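PDB 6BN2: acetyl-CoA acetyltransferase from Elizabethkingia anophelis NUHP1, which probably catalyses the reversible condensation of two acetyl-CoA molecules to acetoacetyl-CoA and free CoA, as thiolases of this class do. Local coordinates for residues A[180-185]-A[330-335]. Sequence-based numbering, arbitrary orientation.
Sequences EEQDAF and VGLANN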
ATOM      1  N   GLU A 180      22.634 -19.248 -23.421  1.00 23.76           N
ATOM      2  CA  GLU A 180      22.791 -20.634 -22.989  1.00 22.67           C
ATOM      3  C   GLU A 180      22.788 -20.746 -21.470  1.00 22.26           C
ATOM      4  O   GLU A 180      22.206 -21.684 -20.911  1.00 22.28           O
ATOM      5  CB  GLU A 180      24.079 -21.223 -23.565  1.00 26.49           C
ATOM      6  CG  GLU A 180      24.054 -21.438 -25.079  1.00 34.81           C
ATOM      7  CD  GLU A 180      24.219 -20.159 -25.906  1.00 44.57           C
ATOM      8  OE1 GLU A 180      24.550 -19.081 -25.347  1.00 32.99           O
ATOM      9  OE2 GLU A 180      24.014 -20.243 -27.138  1.00 50.63           O
ATOM     10  N   GLU A 181      23.433 -19.797 -20.781  1.00 21.16           N
ATOM     11  CA  GLU A 181      23.442 -19.842 -19.321  1.00 20.75           C
ATOM     12  C   GLU A 181      22.051 -19.601 -18.753  1.00 19.63           C
ATOM     13  O   GLU A 181      21.652 -20.258 -17.782  1.00 19.31           O
ATOM     14  CB  GLU A 181      24.437 -18.820 -18.763  1.00 20.48           C
ATOM     15  CG  GLU A 181      25.890 -19.199 -19.057  1.00 22.39           C
ATOM     16  CD  GLU A 181      26.871 -18.034 -18.927  1.00 28.60           C
ATOM     17  OE1 GLU A 181      26.438 -16.868 -18.742  1.00 27.70           O
ATOM     18  OE2 GLU A 181      28.092 -18.281 -19.024  1.00 30.47           O
ATOM     19  N   GLN A 182      21.304 -18.656 -19.334  1.00 18.79           N
ATOM     20  CA  GLN A 182      19.943 -18.403 -18.874  1.00 18.13           C
ATOM     21  C   GLN A 182      19.056 -19.618 -19.098  1.00 19.14           C
ATOM     22  O   GLN A 182      18.224 -19.962 -18.247  1.00 19.03           O
ATOM     23  CB  GLN A 182      19.372 -17.182 -19.592  1.00 18.74           C
ATOM     24  CG  GLN A 182      20.075 -15.896 -19.202  1.00 19.73           C
ATOM     25  CD  GLN A 182      19.599 -14.709 -20.004  1.00 23.31           C
ATOM     26  OE1 GLN A 182      18.397 -14.497 -20.163  1.00 21.94           O
ATOM     27  NE2 GLN A 182      20.539 -13.922 -20.513  1.00 21.58           N
ATOM     28  N   ASP A 183      19.213 -20.281 -20.245  1.00 19.41           N
ATOM     29  CA  ASP A 183      18.412 -21.471 -20.513  1.00 22.31           C
ATOM     30  C   ASP A 183      18.751 -22.595 -19.542  1.00 20.45           C
ATOM     31  O   ASP A 183      17.855 -23.305 -19.074  1.00 21.52           O
ATOM     32  CB  ASP A 183      18.609 -21.922 -21.961  1.00 24.54           C
ATOM     33  CG  ASP A 183      17.795 -21.093 -22.942  1.00 25.12           C
ATOM     34  OD1 ASP A 183      16.983 -20.248 -22.485  1.00 24.58           O
ATOM     35  OD2 ASP A 183      17.963 -21.281 -24.167  1.00 24.44           O
ATOM     36  N   ALA A 184      20.036 -22.774 -19.229  1.00 20.95           N
ATOM     37  CA  ALA A 184      20.424 -23.813 -18.279  1.00 22.94           C
ATOM     38  C   ALA A 184      19.865 -23.519 -16.895  1.00 20.72           C
ATOM     39  O   ALA A 184      19.408 -24.433 -16.196  1.00 21.03           O
ATOM     40  CB  ALA A 184      21.949 -23.947 -18.236  1.00 22.45           C
ATOM     41  N   PHE A 185      19.893 -22.248 -16.481  1.00 18.65           N
ATOM     42  CA  PHE A 185      19.291 -21.866 -15.208  1.00 18.20           C
ATOM     43  C   PHE A 185      17.798 -22.167 -15.203  1.00 20.43           C
ATOM     44  O   PHE A 185      17.265 -22.703 -14.218  1.00 16.96           O
ATOM     45  CB  PHE A 185      19.556 -20.373 -14.935  1.00 16.74           C
ATOM     46  CG  PHE A 185      18.975 -19.859 -13.627  1.00 19.81           C
ATOM     47  CD1 PHE A 185      19.787 -19.697 -12.513  1.00 23.29           C
ATOM     48  CD2 PHE A 185      17.625 -19.525 -13.524  1.00 18.63           C
ATOM     49  CE1 PHE A 185      19.272 -19.219 -11.311  1.00 23.70           C
ATOM     50  CE2 PHE A 185      17.099 -19.057 -12.328  1.00 19.27           C
ATOM     51  CZ  PHE A 185      17.933 -18.897 -11.218  1.00 20.10           C
ATOM     52  N   VAL A 330      18.260 -12.525 -13.856  1.00 19.20           N
ATOM     53  CA  VAL A 330      18.303 -11.909 -12.531  1.00 20.93           C
ATOM     54  C   VAL A 330      18.846 -12.895 -11.507  1.00 23.97           C
ATOM     55  O   VAL A 330      19.709 -12.555 -10.685  1.00 20.76           O
ATOM     56  CB  VAL A 330      16.911 -11.381 -12.144  1.00 24.84           C
ATOM     57  CG1 VAL A 330      16.861 -10.976 -10.662  1.00 25.68           C
ATOM     58  CG2 VAL A 330      16.553 -10.206 -13.049  1.00 23.73           C
ATOM     59  N   GLY A 331      18.374 -14.142 -11.555  1.00 18.07           N
ATOM     60  CA  GLY A 331      18.901 -15.142 -10.639  1.00 18.20           C
ATOM     61  C   GLY A 331      20.393 -15.322 -10.818  1.00 19.33           C
ATOM     62  O   GLY A 331      21.161 -15.315  -9.848  1.00 18.67           O
ATOM     63  N   LEU A 332      20.828 -15.450 -12.072  1.00 17.38           N
ATOM     64  CA  LEU A 332      22.245 -15.652 -12.351  1.00 16.94           C
ATOM     65  C   LEU A 332      23.071 -14.439 -11.945  1.00 17.79           C
ATOM     66  O   LEU A 332      24.171 -14.586 -11.401  1.00 19.77           O
ATOM     67  CB  LEU A 332      22.448 -15.949 -13.835  1.00 18.66           C
ATOM     68  CG  LEU A 332      21.925 -17.323 -14.264  1.00 17.62           C
ATOM     69  CD1 LEU A 332      21.820 -17.431 -15.774  1.00 20.04           C
ATOM     70  CD2 LEU A 332      22.841 -18.420 -13.712  1.00 21.29           C
ATOM     71  N   ALA A 333      22.569 -13.233 -12.212  1.00 17.70           N
ATOM     72  CA  ALA A 333      23.358 -12.035 -11.931  1.00 16.99           C
ATOM     73  C   ALA A 333      23.585 -11.854 -10.436  1.00 20.04           C
ATOM     74  O   ALA A 333      24.708 -11.572 -10.002  1.00 18.49           O
ATOM     75  CB  ALA A 333      22.665 -10.793 -12.500  1.00 17.78           C
ATOM     76  N   ASN A 334      22.535 -12.002  -9.627  1.00 19.29           N
ATOM     77  CA  ASN A 334      22.731 -11.832  -8.190  1.00 17.83           C
ATOM     78  C   ASN A 334      23.596 -12.945  -7.602  1.00 18.66           C
ATOM     79  O   ASN A 334      24.403 -12.685  -6.704  1.00 18.12           O
ATOM     80  CB  ASN A 334      21.382 -11.721  -7.479  1.00 15.65           C
ATOM     81  CG  ASN A 334      20.712 -10.375  -7.746  1.00 21.93           C
ATOM     82  OD1 ASN A 334      21.182  -9.332  -7.283  1.00 22.52           O
ATOM     83  ND2 ASN A 334      19.648 -10.386  -8.533  1.00 19.58           N
ATOM     84  N   ASN A 335      23.474 -14.185  -8.100  1.00 18.02           N
ATOM     85  CA  ASN A 335      24.385 -15.238  -7.639  1.00 17.32           C
ATOM     86  C   ASN A 335      25.827 -14.880  -7.961  1.00 20.69           C
ATOM     87  O   ASN A 335      26.729 -15.076  -7.136  1.00 20.76           O
ATOM     88  CB  ASN A 335      24.042 -16.591  -8.286  1.00 17.16           C
ATOM     89  CG  ASN A 335      22.824 -17.255  -7.674  1.00 20.79           C
ATOM     90  OD1 ASN A 335      22.217 -16.731  -6.743  1.00 22.66           O
ATOM     91  ND2 ASN A 335      22.460 -18.430  -8.207  1.00 22.04           N
TER
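F185 and L332 lie side by side, each pointing toward the other's helix, and they carry most of the contact between helices 179-198 and 328-338. The two segments meet nearly at right angles, their directions 102° apart and their axes 10.1 Å from each other. With CG anti to the backbone N (chi1 -180°), the F185 ring extends from its own helix along the flank of L332. L332 CD2 meets the ring obliquely, 3.5 Å from F185 CD1, while CZ at the far end of the ring lies 3.9 Å from G331 CA. The end of the ring thus lies against the helix backbone at G331, which has no side chain. L332 sets CG beside its backbone N (chi1 -70°) and sends its other methyl, CD1, on to the backbone of helix 179-198. There CD1 lies 3.5 Å from E181 O and 3.8 Å from Q182 CA, with F185 CB also beside it. E181 O is the acceptor for F185 N within the helix, so the methyl rests against a carbonyl already engaged. Q182 adds the flank of its CG methylene, 4.1 Å from L332 CD1; beyond CG the chain runs extended away from the leucine, and NE2 donates to I177 O. E181 OE1 turns back to accept a hydrogen bond from T178 N, just before the helix begins. Around the pair, F185 also packs on S328 and E325, and L332 on I177. The junction joins a helix of the N-terminal thiolase family region to one of the C-terminal region. No hydrogen bond or salt bridge crosses between these segments: cohesion here comes from dispersion and apolar burial, while Q182 NE2 and E181 OE1 find hydrogen-bond partners outside the two segments.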